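Local coordinates for tRNA (adenine(58)-N(1))-methyltransferase catalytic subunit TRM61 C-terminal domain-containing protein (Thermoplasma acidophilum, PDB 1YB2) that probably methylates RNA, as a putative S-adenosyl-L-methionine-dependent enzyme of the tRNA (adenine(58)-N(1))-methyltransferase family, at residues V235-R240 against A260-A265. Residues are numbered along the deposited sequence; the frame is centred on the assembly and turned at random.
Sequences VELMKR and AFITFA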
loop_
_atom_site.group_PDB
_atom_site.type_symbol
_atom_site.label_atom_id
_atom_site.label_comp_id
_atom_site.label_asym_id
_atom_site.label_seq_id
_atom_site.Cartn_x
_atom_site.Cartn_y
_atom_site.Cartn_z
ATOM N N VAL A 235 -7.055 10.646 -7.948
ATOM C CA VAL A 235 -6.113 10.168 -8.941
ATOM C C VAL A 235 -6.749 9.155 -9.889
ATOM O O VAL A 235 -7.619 8.369 -9.492
ATOM C CB VAL A 235 -4.854 9.546 -8.295
ATOM C CG1 VAL A 235 -4.106 10.613 -7.445
ATOM C CG2 VAL A 235 -5.188 8.306 -7.464
ATOM N N GLU A 236 -6.324 9.195 -11.147
ATOM C CA GLU A 236 -6.530 8.088 -12.067
ATOM C C GLU A 236 -5.276 7.196 -12.024
ATOM O O GLU A 236 -4.153 7.657 -12.278
ATOM C CB GLU A 236 -6.822 8.618 -13.471
ATOM C CG GLU A 236 -6.934 7.526 -14.546
ATOM C CD GLU A 236 -7.188 8.106 -15.926
ATOM O OE1 GLU A 236 -6.808 9.265 -16.181
ATOM O OE2 GLU A 236 -7.778 7.398 -16.756
ATOM N N LEU A 237 -5.471 5.929 -11.664
ATOM C CA LEU A 237 -4.391 4.953 -11.586
ATOM C C LEU A 237 -4.624 3.940 -12.676
ATOM O O LEU A 237 -5.716 3.359 -12.746
ATOM C CB LEU A 237 -4.396 4.217 -10.236
ATOM C CG LEU A 237 -3.265 4.448 -9.227
ATOM C CD1 LEU A 237 -3.227 3.345 -8.174
ATOM C CD2 LEU A 237 -1.898 4.547 -9.889
HETATM N N MSE A 238 -3.616 3.722 -13.515
HETATM C CA MSE A 238 -3.690 2.726 -14.573
HETATM C C MSE A 238 -2.575 1.693 -14.419
HETATM O O MSE A 238 -1.401 2.040 -14.273
HETATM C CB MSE A 238 -3.610 3.387 -15.941
HETATM C CG MSE A 238 -4.777 4.291 -16.248
HETATM SE SE MSE A 238 -4.321 5.698 -17.540
HETATM C CE MSE A 238 -3.517 7.077 -16.171
ATOM N N LYS A 239 -2.950 0.423 -14.466
ATOM C CA LYS A 239 -2.012 -0.656 -14.272
ATOM C C LYS A 239 -2.049 -1.608 -15.471
ATOM O O LYS A 239 -3.122 -1.997 -15.930
ATOM C CB LYS A 239 -2.376 -1.410 -12.993
ATOM C CG LYS A 239 -1.561 -2.673 -12.765
ATOM C CD LYS A 239 -2.485 -3.870 -12.512
ATOM C CE LYS A 239 -1.682 -5.160 -12.525
ATOM N NZ LYS A 239 -2.381 -6.224 -13.264
ATOM N N ARG A 240 -0.889 -1.969 -15.990
ATOM C CA ARG A 240 -0.839 -3.076 -16.919
ATOM C C ARG A 240 0.366 -3.951 -16.688
ATOM O O ARG A 240 1.470 -3.472 -16.404
ATOM C CB ARG A 240 -0.938 -2.637 -18.376
ATOM C CG ARG A 240 0.262 -1.977 -18.970
ATOM C CD ARG A 240 0.152 -1.998 -20.497
ATOM N NE ARG A 240 1.297 -1.317 -21.087
ATOM C CZ ARG A 240 2.134 -1.861 -21.968
ATOM N NH1 ARG A 240 1.941 -3.100 -22.423
ATOM N NH2 ARG A 240 3.158 -1.145 -22.418
ATOM N N ALA A 260 -8.415 2.538 -12.217
ATOM C CA ALA A 260 -9.197 2.925 -11.034
ATOM C C ALA A 260 -9.163 4.440 -10.838
ATOM O O ALA A 260 -8.152 5.097 -11.137
ATOM C CB ALA A 260 -8.668 2.243 -9.796
ATOM N N PHE A 261 -10.266 4.984 -10.333
ATOM C CA PHE A 261 -10.333 6.392 -9.966
ATOM C C PHE A 261 -10.489 6.439 -8.452
ATOM O O PHE A 261 -11.470 5.928 -7.909
ATOM C CB PHE A 261 -11.494 7.072 -10.683
ATOM C CG PHE A 261 -11.296 7.185 -12.181
ATOM C CD1 PHE A 261 -10.866 8.380 -12.749
ATOM C CD2 PHE A 261 -11.489 6.084 -13.009
ATOM C CE1 PHE A 261 -10.656 8.488 -14.119
ATOM C CE2 PHE A 261 -11.286 6.183 -14.390
ATOM C CZ PHE A 261 -10.866 7.394 -14.939
ATOM N N ILE A 262 -9.497 7.000 -7.773
ATOM C CA ILE A 262 -9.440 6.919 -6.319
ATOM C C ILE A 262 -9.506 8.318 -5.726
ATOM O O ILE A 262 -8.647 9.159 -6.007
ATOM C CB ILE A 262 -8.170 6.200 -5.843
ATOM C CG1 ILE A 262 -8.048 4.818 -6.533
ATOM C CG2 ILE A 262 -8.170 6.077 -4.305
ATOM C CD1 ILE A 262 -6.623 4.215 -6.444
ATOM N N THR A 263 -10.541 8.563 -4.926
ATOM C CA THR A 263 -10.759 9.862 -4.274
ATOM C C THR A 263 -10.459 9.743 -2.774
ATOM O O THR A 263 -10.935 8.820 -2.105
ATOM C CB THR A 263 -12.218 10.342 -4.481
ATOM O OG1 THR A 263 -12.431 10.617 -5.864
ATOM C CG2 THR A 263 -12.547 11.612 -3.642
ATOM N N PHE A 264 -9.647 10.661 -2.260
ATOM C CA PHE A 264 -9.391 10.768 -0.821
ATOM C C PHE A 264 -10.038 12.030 -0.261
ATOM O O PHE A 264 -9.941 13.098 -0.863
ATOM C CB PHE A 264 -7.885 10.839 -0.540
ATOM C CG PHE A 264 -7.119 9.651 -1.032
ATOM C CD1 PHE A 264 -6.444 9.697 -2.256
ATOM C CD2 PHE A 264 -7.088 8.469 -0.283
ATOM C CE1 PHE A 264 -5.725 8.584 -2.729
ATOM C CE2 PHE A 264 -6.368 7.342 -0.744
ATOM C CZ PHE A 264 -5.687 7.405 -1.961
ATOM N N ALA A 265 -10.657 11.907 0.908
ATOM C CA ALA A 265 -11.314 13.033 1.573
ATOM C C ALA A 265 -11.071 12.941 3.079
ATOM O O ALA A 265 -10.967 11.833 3.638
ATOM C CB ALA A 265 -12.817 13.025 1.260
#
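Val235 and Ile262 form a hydrogen-bonded antiparallel pair, and so do Leu237 and Ala260; between them Glu236 and Phe261 make the non-hydrogen-bonded pair, where the CA atoms come to 4.7 Å. The short strand segments approach to 4.9 Å between axes, and their directions differ by 146°, as in a twisted antiparallel pair; backbone bonds of Lys239 with His258 and of Phe264 with Leu232 continue the pairing at either end. Val235 N to Ile262 O and Ile262 N to Val235 O both measure 2.9 Å. Leu237 and Ala260 exchange a second reciprocal pair of bonds, the straighter being Leu237 N to Ala260 O, with 176° at the hydrogen. Two CA-H...O contacts supplement them, one from Phe261 CA to Val235 O at 3.4 Å.

Glu236 and Phe261 share one face of the sheet. With CG anti to the backbone N (chi1 175°) and the chain extended beyond it, Glu236 runs alongside the aromatic side chain. Its CG makes an off-centre CH-pi contact, 4.3 Å from the Phe261 ring centroid, while OE2 approaches CZ obliquely at 3.6 Å. The other carboxylate oxygen, OE1, forms a salt bridge with Arg240 NE of the second subunit. Phe261 also packs on helix 214-223.

Val235, Leu237, Ala260 and Ile262 occupy the other face. Here Val235 CG2 meets Ile262 CB at 4.0 Å, and Leu237 CD1 touches Ile262 CD1 at 3.9 Å.

Strand 258-267 runs antiparallel to both its neighbours, 205-211 and 229-242, the reversed strand of the 3-2-1-4-5-7-6 order of the Rossmann-like methyltransferase fold. Because 235-240 also pairs antiparallel with a strand of the second subunit, the sheet continues across the dimer. The aliphatic part of Glu236 thus packs within its own subunit while its carboxylate, probably ionised, links the two chains.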